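Local coordinates for alpha-catenin-like protein hmp-1 (Caenorhabditis elegans, PDB 5H5M), which binds beta-catenin and actin filaments within the cadherin-catenin complex of adherens junctions, and is required for cell migration and shape changes during body enclosure and elongation, at residues 296-301 with 308-313; 23-26 with 30-33; 198-203 with 207-212. One frame throughout, in Å; residues are numbered along the deposited sequence.

Contact 1 (296-301 with 308-313); sequences AEMDFL and ETVKQA
M298 reaches V310 with CG anti to its own carbonyl carbon and a chain that then bends at chi2 (-62°) and again at chi3; the first bend swings the sulfur across the gap. From there CG and SD run across the V310 side chain at about a right angle, using its CG1 branch. M298 CG sits 3.7 Å from V310 CG1, and M298 SD is equally close to that methyl. V310 CB is nearly as close to the sulfur, at 3.8 Å from M298 SD, so M298 CG and SD both bear on V310 CG1 and CB where the two chains cross.

K311 comes next on the same helix and does two jobs. Its first torsion, with CG anti to the carbonyl carbon, sets K311 CG beside M298 CB at 4.0 Å, and bends at chi2 (-113°) and chi3 carry the amine to the facing helix. There K311 NZ makes a salt bridge of 2.8 Å with D299 OD1, entering on the syn side of that oxygen. The other carboxylate oxygen is less involved, with D299 OD2 3.5 Å from K311 NZ. The two charged side chains also cross at about a right angle, beside the buried methionine and valine. The aliphatic part of K311 thus packs beside M298 while its charged end is drawn to D299.

The two helices form a hairpin within the M domain of this alpha-catenin, their short segments antiparallel at 160° with axes 9.9 Å apart. The chain turns back from helix 276-300 into helix 305-339 through a short connection; Y306, near the start of the latter, also touches M298. Helix 345-374 packs against both partners, with L373 on M298 and V310 and A372 on V310, while V294 and D295 of helix 276-300 touch V310 and K311 respectively.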
loop_
_atom_site.group_PDB
_atom_site.type_symbol
_atom_site.label_atom_id
_atom_site.label_comp_id
_atom_site.label_asym_id
_atom_site.label_seq_id
_atom_site.Cartn_x
_atom_site.Cartn_y
_atom_site.Cartn_z
ATOM N N ALA A 296 12.977 -6.476 8.996
ATOM C CA ALA A 296 13.874 -6.686 7.864
ATOM C C ALA A 296 14.803 -5.488 7.671
ATOM O O ALA A 296 15.992 -5.656 7.412
ATOM C CB ALA A 296 13.076 -6.952 6.593
ATOM N N GLU A 297 14.255 -4.284 7.812
ATOM C CA GLU A 297 15.033 -3.055 7.666
ATOM C C GLU A 297 16.182 -2.982 8.670
ATOM O O GLU A 297 17.280 -2.544 8.337
ATOM C CB GLU A 297 14.128 -1.831 7.823
ATOM C CG GLU A 297 14.819 -0.502 7.560
ATOM C CD GLU A 297 14.759 -0.081 6.102
ATOM O OE1 GLU A 297 14.226 -0.855 5.276
ATOM O OE2 GLU A 297 15.237 1.029 5.785
ATOM N N MET A 298 15.921 -3.420 9.896
ATOM C CA MET A 298 16.927 -3.402 10.953
ATOM C C MET A 298 17.978 -4.500 10.785
ATOM O O MET A 298 19.159 -4.276 11.052
ATOM C CB MET A 298 16.254 -3.529 12.322
ATOM C CG MET A 298 15.311 -2.374 12.682
ATOM S SD MET A 298 16.104 -0.749 12.804
ATOM C CE MET A 298 15.839 -0.095 11.156
ATOM N N ASP A 299 17.549 -5.682 10.347
ATOM C CA ASP A 299 18.463 -6.811 10.164
ATOM C C ASP A 299 19.503 -6.545 9.079
ATOM O O ASP A 299 20.602 -7.097 9.114
ATOM C CB ASP A 299 17.685 -8.088 9.830
ATOM C CG ASP A 299 16.960 -8.662 11.035
ATOM O OD1 ASP A 299 17.350 -8.336 12.176
ATOM O OD2 ASP A 299 16.002 -9.440 10.841
ATOM N N PHE A 300 19.151 -5.703 8.113
ATOM C CA PHE A 300 20.080 -5.330 7.055
ATOM C C PHE A 300 21.190 -4.443 7.606
ATOM O O PHE A 300 22.316 -4.446 7.102
ATOM C CB PHE A 300 19.343 -4.622 5.918
ATOM C CG PHE A 300 18.666 -5.561 4.962
ATOM C CD1 PHE A 300 19.358 -6.638 4.423
ATOM C CD2 PHE A 300 17.337 -5.376 4.607
ATOM C CE1 PHE A 300 18.739 -7.511 3.542
ATOM C CE2 PHE A 300 16.712 -6.245 3.729
ATOM C CZ PHE A 300 17.413 -7.316 3.193
ATOM N N LEU A 301 20.863 -3.689 8.651
ATOM C CA LEU A 301 21.835 -2.826 9.306
ATOM C C LEU A 301 22.819 -3.629 10.147
ATOM O O LEU A 301 22.587 -4.799 10.450
ATOM C CB LEU A 301 21.128 -1.793 10.187
ATOM C CG LEU A 301 20.190 -0.812 9.478
ATOM C CD1 LEU A 301 19.489 0.082 10.489
ATOM C CD2 LEU A 301 20.960 0.022 8.465
ATOM N N GLU A 308 18.498 -2.812 18.145
ATOM C CA GLU A 308 17.908 -3.591 19.229
ATOM C C GLU A 308 16.719 -2.865 19.857
ATOM O O GLU A 308 15.724 -3.494 20.218
ATOM C CB GLU A 308 18.958 -3.915 20.296
ATOM C CG GLU A 308 20.020 -4.889 19.815
ATOM C CD GLU A 308 20.780 -5.548 20.952
ATOM O OE1 GLU A 308 20.662 -5.078 22.104
ATOM O OE2 GLU A 308 21.492 -6.541 20.690
ATOM N N THR A 309 16.824 -1.543 19.971
ATOM C CA THR A 309 15.756 -0.729 20.546
ATOM C C THR A 309 14.520 -0.734 19.647
ATOM O O THR A 309 13.387 -0.777 20.126
ATOM C CB THR A 309 16.220 0.725 20.779
ATOM O OG1 THR A 309 17.339 0.734 21.674
ATOM C CG2 THR A 309 15.107 1.558 21.383
ATOM N N VAL A 310 14.746 -0.705 18.338
ATOM C CA VAL A 310 13.655 -0.721 17.373
ATOM C C VAL A 310 13.012 -2.108 17.287
ATOM O O VAL A 310 11.789 -2.229 17.281
ATOM C CB VAL A 310 14.141 -0.285 15.976
ATOM C CG1 VAL A 310 13.075 -0.546 14.931
ATOM C CG2 VAL A 310 14.536 1.187 15.988
ATOM N N LYS A 311 13.837 -3.150 17.234
ATOM C CA LYS A 311 13.332 -4.522 17.195
ATOM C C LYS A 311 12.555 -4.854 18.468
ATOM O O LYS A 311 11.601 -5.632 18.437
ATOM C CB LYS A 311 14.478 -5.519 17.001
ATOM C CG LYS A 311 15.187 -5.389 15.656
ATOM C CD LYS A 311 14.963 -6.595 14.759
ATOM C CE LYS A 311 15.688 -7.818 15.282
ATOM N NZ LYS A 311 15.625 -8.950 14.318
ATOM N N GLN A 312 12.964 -4.254 19.581
ATOM C CA GLN A 312 12.262 -4.429 20.846
ATOM C C GLN A 312 10.849 -3.847 20.775
ATOM O O GLN A 312 9.886 -4.467 21.231
ATOM C CB GLN A 312 13.042 -3.774 21.986
ATOM C CG GLN A 312 12.393 -3.938 23.348
ATOM C CD GLN A 312 12.304 -5.389 23.774
ATOM O OE1 GLN A 312 13.310 -6.100 23.810
ATOM N NE2 GLN A 312 11.097 -5.841 24.096
ATOM N N ALA A 313 10.732 -2.656 20.200
ATOM C CA ALA A 313 9.435 -2.013 20.034
ATOM C C ALA A 313 8.547 -2.833 19.103
ATOM O O ALA A 313 7.341 -2.964 19.331
ATOM C CB ALA A 313 9.607 -0.597 19.504
#

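Contact 2 (23-26 with 30-33); sequences AHYR and DRPD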
loop_
_atom_site.group_PDB
_atom_site.type_symbol
_atom_site.label_atom_id
_atom_site.label_comp_id
_atom_site.label_asym_id
_atom_site.label_seq_id
_atom_site.Cartn_x
_atom_site.Cartn_y
_atom_site.Cartn_z
ATOM N N ALA A 23 20.419 32.962 -19.800
ATOM C CA ALA A 23 20.894 33.454 -21.089
ATOM C C ALA A 23 20.610 32.459 -22.211
ATOM O O ALA A 23 20.579 32.829 -23.384
ATOM C CB ALA A 23 22.383 33.761 -21.023
ATOM N N HIS A 24 20.398 31.196 -21.848
ATOM C CA HIS A 24 20.157 30.142 -22.832
ATOM C C HIS A 24 18.678 29.947 -23.159
ATOM O O HIS A 24 18.344 29.363 -24.189
ATOM C CB HIS A 24 20.736 28.809 -22.344
ATOM C CG HIS A 24 22.229 28.739 -22.404
ATOM N ND1 HIS A 24 22.931 27.588 -22.112
ATOM C CD2 HIS A 24 23.157 29.673 -22.718
ATOM C CE1 HIS A 24 24.224 27.816 -22.247
ATOM N NE2 HIS A 24 24.389 29.075 -22.613
ATOM N N TYR A 25 17.801 30.419 -22.278
ATOM C CA TYR A 25 16.364 30.211 -22.445
ATOM C C TYR A 25 15.847 30.779 -23.765
ATOM O O TYR A 25 16.122 31.928 -24.113
ATOM C CB TYR A 25 15.589 30.829 -21.279
ATOM C CG TYR A 25 14.090 30.624 -21.374
ATOM C CD1 TYR A 25 13.486 29.500 -20.818
ATOM C CD2 TYR A 25 13.281 31.548 -22.025
ATOM C CE1 TYR A 25 12.119 29.309 -20.906
ATOM C CE2 TYR A 25 11.920 31.361 -22.121
ATOM C CZ TYR A 25 11.342 30.243 -21.557
ATOM O OH TYR A 25 9.982 30.061 -21.650
ATOM N N ARG A 26 15.095 29.959 -24.492
ATOM C CA ARG A 26 14.471 30.373 -25.743
ATOM C C ARG A 26 12.984 30.036 -25.716
ATOM O O ARG A 26 12.611 28.865 -25.636
ATOM C CB ARG A 26 15.147 29.693 -26.935
ATOM C CG ARG A 26 16.660 29.809 -26.950
ATOM C CD ARG A 26 17.276 28.754 -27.852
ATOM N NE ARG A 26 16.941 28.968 -29.255
ATOM C CZ ARG A 26 17.140 28.070 -30.214
ATOM N NH1 ARG A 26 17.663 26.888 -29.917
ATOM N NH2 ARG A 26 16.810 28.351 -31.468
ATOM N N ASP A 30 12.253 26.222 -25.505
ATOM C CA ASP A 30 12.322 25.813 -24.104
ATOM C C ASP A 30 10.963 25.840 -23.417
ATOM O O ASP A 30 10.747 25.136 -22.433
ATOM C CB ASP A 30 13.304 26.701 -23.334
ATOM C CG ASP A 30 14.747 26.280 -23.528
ATOM O OD1 ASP A 30 15.020 25.061 -23.498
ATOM O OD2 ASP A 30 15.605 27.168 -23.714
ATOM N N ARG A 31 10.045 26.652 -23.929
ATOM C CA ARG A 31 8.718 26.740 -23.324
ATOM C C ARG A 31 7.762 25.612 -23.750
ATOM O O ARG A 31 7.130 25.002 -22.888
ATOM C CB ARG A 31 8.079 28.100 -23.622
ATOM C CG ARG A 31 6.707 28.260 -23.001
ATOM C CD ARG A 31 6.107 29.636 -23.253
ATOM N NE ARG A 31 4.933 29.841 -22.413
ATOM C CZ ARG A 31 4.853 30.743 -21.440
ATOM N NH1 ARG A 31 5.872 31.551 -21.193
ATOM N NH2 ARG A 31 3.745 30.844 -20.722
ATOM N N PRO A 32 7.642 25.329 -25.066
ATOM C CA PRO A 32 6.669 24.290 -25.438
ATOM C C PRO A 32 6.995 22.894 -24.905
ATOM O O PRO A 32 6.071 22.134 -24.607
ATOM C CB PRO A 32 6.717 24.295 -26.973
ATOM C CG PRO A 32 7.265 25.620 -27.340
ATOM C CD PRO A 32 8.241 25.952 -26.260
ATOM N N ASP A 33 8.275 22.552 -24.788
ATOM C CA ASP A 33 8.638 21.211 -24.342
ATOM C C ASP A 33 8.562 21.107 -22.822
ATOM O O ASP A 33 8.256 20.045 -22.282
ATOM C CB ASP A 33 10.036 20.821 -24.836
ATOM C CG ASP A 33 11.141 21.532 -24.085
ATOM O OD1 ASP A 33 11.027 22.758 -23.881
ATOM O OD2 ASP A 33 12.116 20.858 -23.684
HETATM O O HOH W 1 17.845 26.625 -24.829
#
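D30 OD2 takes two bonds at the entry to helix 27-49, in the helical vinculin-family fold. R26 N donates to it over 2.9 Å at 152°, coming in on the anti side of the carboxylate oxygen. A water donates to the same D30 OD2 at 2.6 Å and also to H24 O, so the acid is tied to the incoming loop at two points. With its CG anti to the carbonyl carbon, D30 keeps its carboxylate beside its own backbone N and close to R26. The backbone answers in reverse: D30 N donates to R26 O over 2.7 Å. An alanine here would probably leave R26 N without its side-chain acceptor and the water held by H24 O alone, weakening the tie between loop and helix.

Y25 runs past D30 in the opposite direction, its ring tilted 31° from the carboxylate plane, with Y25 CE1 3.8 Å from D30 CB. The ring also stacks on Y80. E81 binds the Y25 hydroxyl and forms a salt bridge with R31, linking loop and helix a second time. On this flank Y25 OH lies 3.4 Å from R31 CB.

Contact 3 (198-203 with 207-212); sequences ILLCHQ and KTAQEN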
loop_
_atom_site.group_PDB
_atom_site.type_symbol
_atom_site.label_atom_id
_atom_site.label_comp_id
_atom_site.label_asym_id
_atom_site.label_seq_id
_atom_site.Cartn_x
_atom_site.Cartn_y
_atom_site.Cartn_z
ATOM N N ILE A 198 -10.223 -27.117 -7.208
ATOM C CA ILE A 198 -11.474 -27.671 -7.707
ATOM C C ILE A 198 -11.325 -29.170 -7.931
ATOM O O ILE A 198 -12.219 -29.950 -7.599
ATOM C CB ILE A 198 -11.914 -27.000 -9.025
ATOM C CG1 ILE A 198 -12.003 -25.483 -8.855
ATOM C CG2 ILE A 198 -13.255 -27.555 -9.485
ATOM C CD1 ILE A 198 -13.011 -25.043 -7.814
ATOM N N LEU A 199 -10.181 -29.565 -8.487
ATOM C CA LEU A 199 -9.882 -30.973 -8.728
ATOM C C LEU A 199 -9.754 -31.738 -7.417
ATOM O O LEU A 199 -10.231 -32.868 -7.299
ATOM C CB LEU A 199 -8.598 -31.118 -9.551
ATOM C CG LEU A 199 -8.668 -30.572 -10.981
ATOM C CD1 LEU A 199 -7.296 -30.588 -11.649
ATOM C CD2 LEU A 199 -9.685 -31.356 -11.802
ATOM N N LEU A 200 -9.110 -31.117 -6.432
ATOM C CA LEU A 200 -8.954 -31.734 -5.122
ATOM C C LEU A 200 -10.303 -31.866 -4.424
ATOM O O LEU A 200 -10.582 -32.879 -3.784
ATOM C CB LEU A 200 -7.988 -30.932 -4.250
ATOM C CG LEU A 200 -7.875 -31.424 -2.804
ATOM C CD1 LEU A 200 -7.429 -32.884 -2.765
ATOM C CD2 LEU A 200 -6.931 -30.542 -1.990
ATOM N N CYS A 201 -11.134 -30.837 -4.555
ATOM C CA CYS A 201 -12.466 -30.835 -3.957
ATOM C C CYS A 201 -13.309 -32.015 -4.437
ATOM O O CYS A 201 -14.028 -32.635 -3.654
ATOM C CB CYS A 201 -13.185 -29.522 -4.268
ATOM S SG CYS A 201 -14.892 -29.452 -3.690
ATOM N N HIS A 202 -13.208 -32.324 -5.725
ATOM C CA HIS A 202 -14.013 -33.382 -6.322
ATOM C C HIS A 202 -13.497 -34.783 -5.986
ATOM O O HIS A 202 -14.238 -35.758 -6.094
ATOM C CB HIS A 202 -14.082 -33.194 -7.841
ATOM C CG HIS A 202 -14.898 -32.010 -8.264
ATOM N ND1 HIS A 202 -14.818 -31.464 -9.528
ATOM C CD2 HIS A 202 -15.810 -31.272 -7.593
ATOM C CE1 HIS A 202 -15.646 -30.438 -9.614
ATOM N NE2 HIS A 202 -16.262 -30.300 -8.456
ATOM N N GLN A 203 -12.232 -34.883 -5.583
ATOM C CA GLN A 203 -11.645 -36.169 -5.186
ATOM C C GLN A 203 -10.715 -36.022 -3.978
ATOM O O GLN A 203 -9.508 -36.233 -4.099
ATOM C CB GLN A 203 -10.863 -36.790 -6.346
ATOM C CG GLN A 203 -11.645 -36.969 -7.637
ATOM C CD GLN A 203 -10.914 -37.835 -8.639
ATOM O OE1 GLN A 203 -10.517 -38.958 -8.330
ATOM N NE2 GLN A 203 -10.729 -37.318 -9.847
ATOM N N LYS A 207 -4.551 -39.039 -2.905
ATOM C CA LYS A 207 -3.261 -38.497 -2.490
ATOM C C LYS A 207 -2.578 -37.797 -3.664
ATOM O O LYS A 207 -1.807 -36.859 -3.468
ATOM C CB LYS A 207 -2.359 -39.596 -1.911
ATOM C CG LYS A 207 -1.311 -40.147 -2.869
ATOM C CD LYS A 207 -0.329 -41.061 -2.148
ATOM C CE LYS A 207 0.448 -40.305 -1.076
ATOM N NZ LYS A 207 1.448 -41.173 -0.393
ATOM N N THR A 208 -2.883 -38.246 -4.878
ATOM C CA THR A 208 -2.354 -37.625 -6.087
ATOM C C THR A 208 -2.897 -36.203 -6.229
ATOM O O THR A 208 -2.172 -35.285 -6.617
ATOM C CB THR A 208 -2.703 -38.450 -7.346
ATOM O OG1 THR A 208 -2.165 -39.772 -7.218
ATOM C CG2 THR A 208 -2.134 -37.798 -8.599
ATOM N N ALA A 209 -4.172 -36.025 -5.897
ATOM C CA ALA A 209 -4.805 -34.710 -5.958
ATOM C C ALA A 209 -4.378 -33.828 -4.785
ATOM O O ALA A 209 -4.384 -32.601 -4.885
ATOM C CB ALA A 209 -6.320 -34.851 -5.989
ATOM N N GLN A 210 -4.014 -34.460 -3.674
ATOM C CA GLN A 210 -3.526 -33.735 -2.505
ATOM C C GLN A 210 -2.134 -33.178 -2.769
ATOM O O GLN A 210 -1.848 -32.018 -2.465
ATOM C CB GLN A 210 -3.506 -34.644 -1.273
ATOM C CG GLN A 210 -4.882 -35.100 -0.816
ATOM C CD GLN A 210 -4.819 -36.266 0.149
ATOM O OE1 GLN A 210 -3.739 -36.737 0.503
ATOM N NE2 GLN A 210 -5.983 -36.743 0.577
ATOM N N GLU A 211 -1.271 -34.013 -3.339
ATOM C CA GLU A 211 0.090 -33.605 -3.655
ATOM C C GLU A 211 0.106 -32.535 -4.743
ATOM O O GLU A 211 0.965 -31.657 -4.741
ATOM C CB GLU A 211 0.926 -34.814 -4.083
ATOM C CG GLU A 211 1.171 -35.817 -2.964
ATOM C CD GLU A 211 1.960 -37.031 -3.421
ATOM O OE1 GLU A 211 2.310 -37.101 -4.619
ATOM O OE2 GLU A 211 2.231 -37.917 -2.582
ATOM N N ASN A 212 -0.848 -32.604 -5.666
ATOM C CA ASN A 212 -0.924 -31.622 -6.740
ATOM C C ASN A 212 -1.330 -30.252 -6.216
ATOM O O ASN A 212 -0.831 -29.231 -6.684
ATOM C CB ASN A 212 -1.897 -32.075 -7.830
ATOM C CG ASN A 212 -2.074 -31.031 -8.922
ATOM O OD1 ASN A 212 -1.253 -30.920 -9.833
ATOM N ND2 ASN A 212 -3.154 -30.262 -8.834
#
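L200 and A209 make the apolar part of this contact, methyl against methyl. CG of L200 is anti to the backbone N (chi1 174°), and from there its CD1 branch points across to the other helix. L200 CD1 stands 3.9 Å from A209 CB and serves a second neighbour too, with Q210 CG at the same 3.9 Å from L200 CD1. One leucine methyl therefore touches both the alanine CB and the glutamine CG.

A second group of contacts sets carbon against the polar backbone. L200 CD1 rests 3.7 Å from A209 O, and the leucine's CB is near that oxygen as well, with L200 CB to A209 O at 4.0 Å. Further along the same segment, Q203 O lies 4.0 Å from A209 CB. These are van der Waals approaches and not bonds.

The motif is an antiparallel helix hairpin: helix 173-202 runs out, a short connection follows, and helix 207-233 returns. Its two arms come very near one another here, L200 CA lying 5.2 Å from A209 CA, and with only a methyl at A209 little side chain stands between the backbones.

Hydrogen bonding serves the turn itself. As the chain leaves helix 173-202, Q203 N makes only weak bonds, one of them to L200 O at 3.2 Å. In the connection, P204 O accepts from Q210 NE2, which ties the polar end of that glutamine back to the turn, while S206 OG takes a weak bond from A209 N. Other helices pack on the same arm: A137 of helix 128-137 touches L200, and E142 and T145 place helix 142-166 against helix 173-202 through their contacts with C201.

In the fold
The three contacts sit apart and share no helix. Contacts 1 and 3 each join the two arms of an antiparallel hairpin near its turn and are partly buried; contact 2, on the surface, ties a loop to the start of the helix it leads into. Chemistry follows place. Contact 1 pairs a buried apolar patch with a salt bridge beside it, contact 3 rests on van der Waals packing between its segments, and contact 2 depends on a backbone bond, a carboxylate that takes a second N-H, a water, and a tyrosine ring packed alongside. Contacts 2 and 3 lie on opposite sides of the chain's centre, their centres 67 Å apart; contact 1 is nearest that centre, at about 21 Å from it.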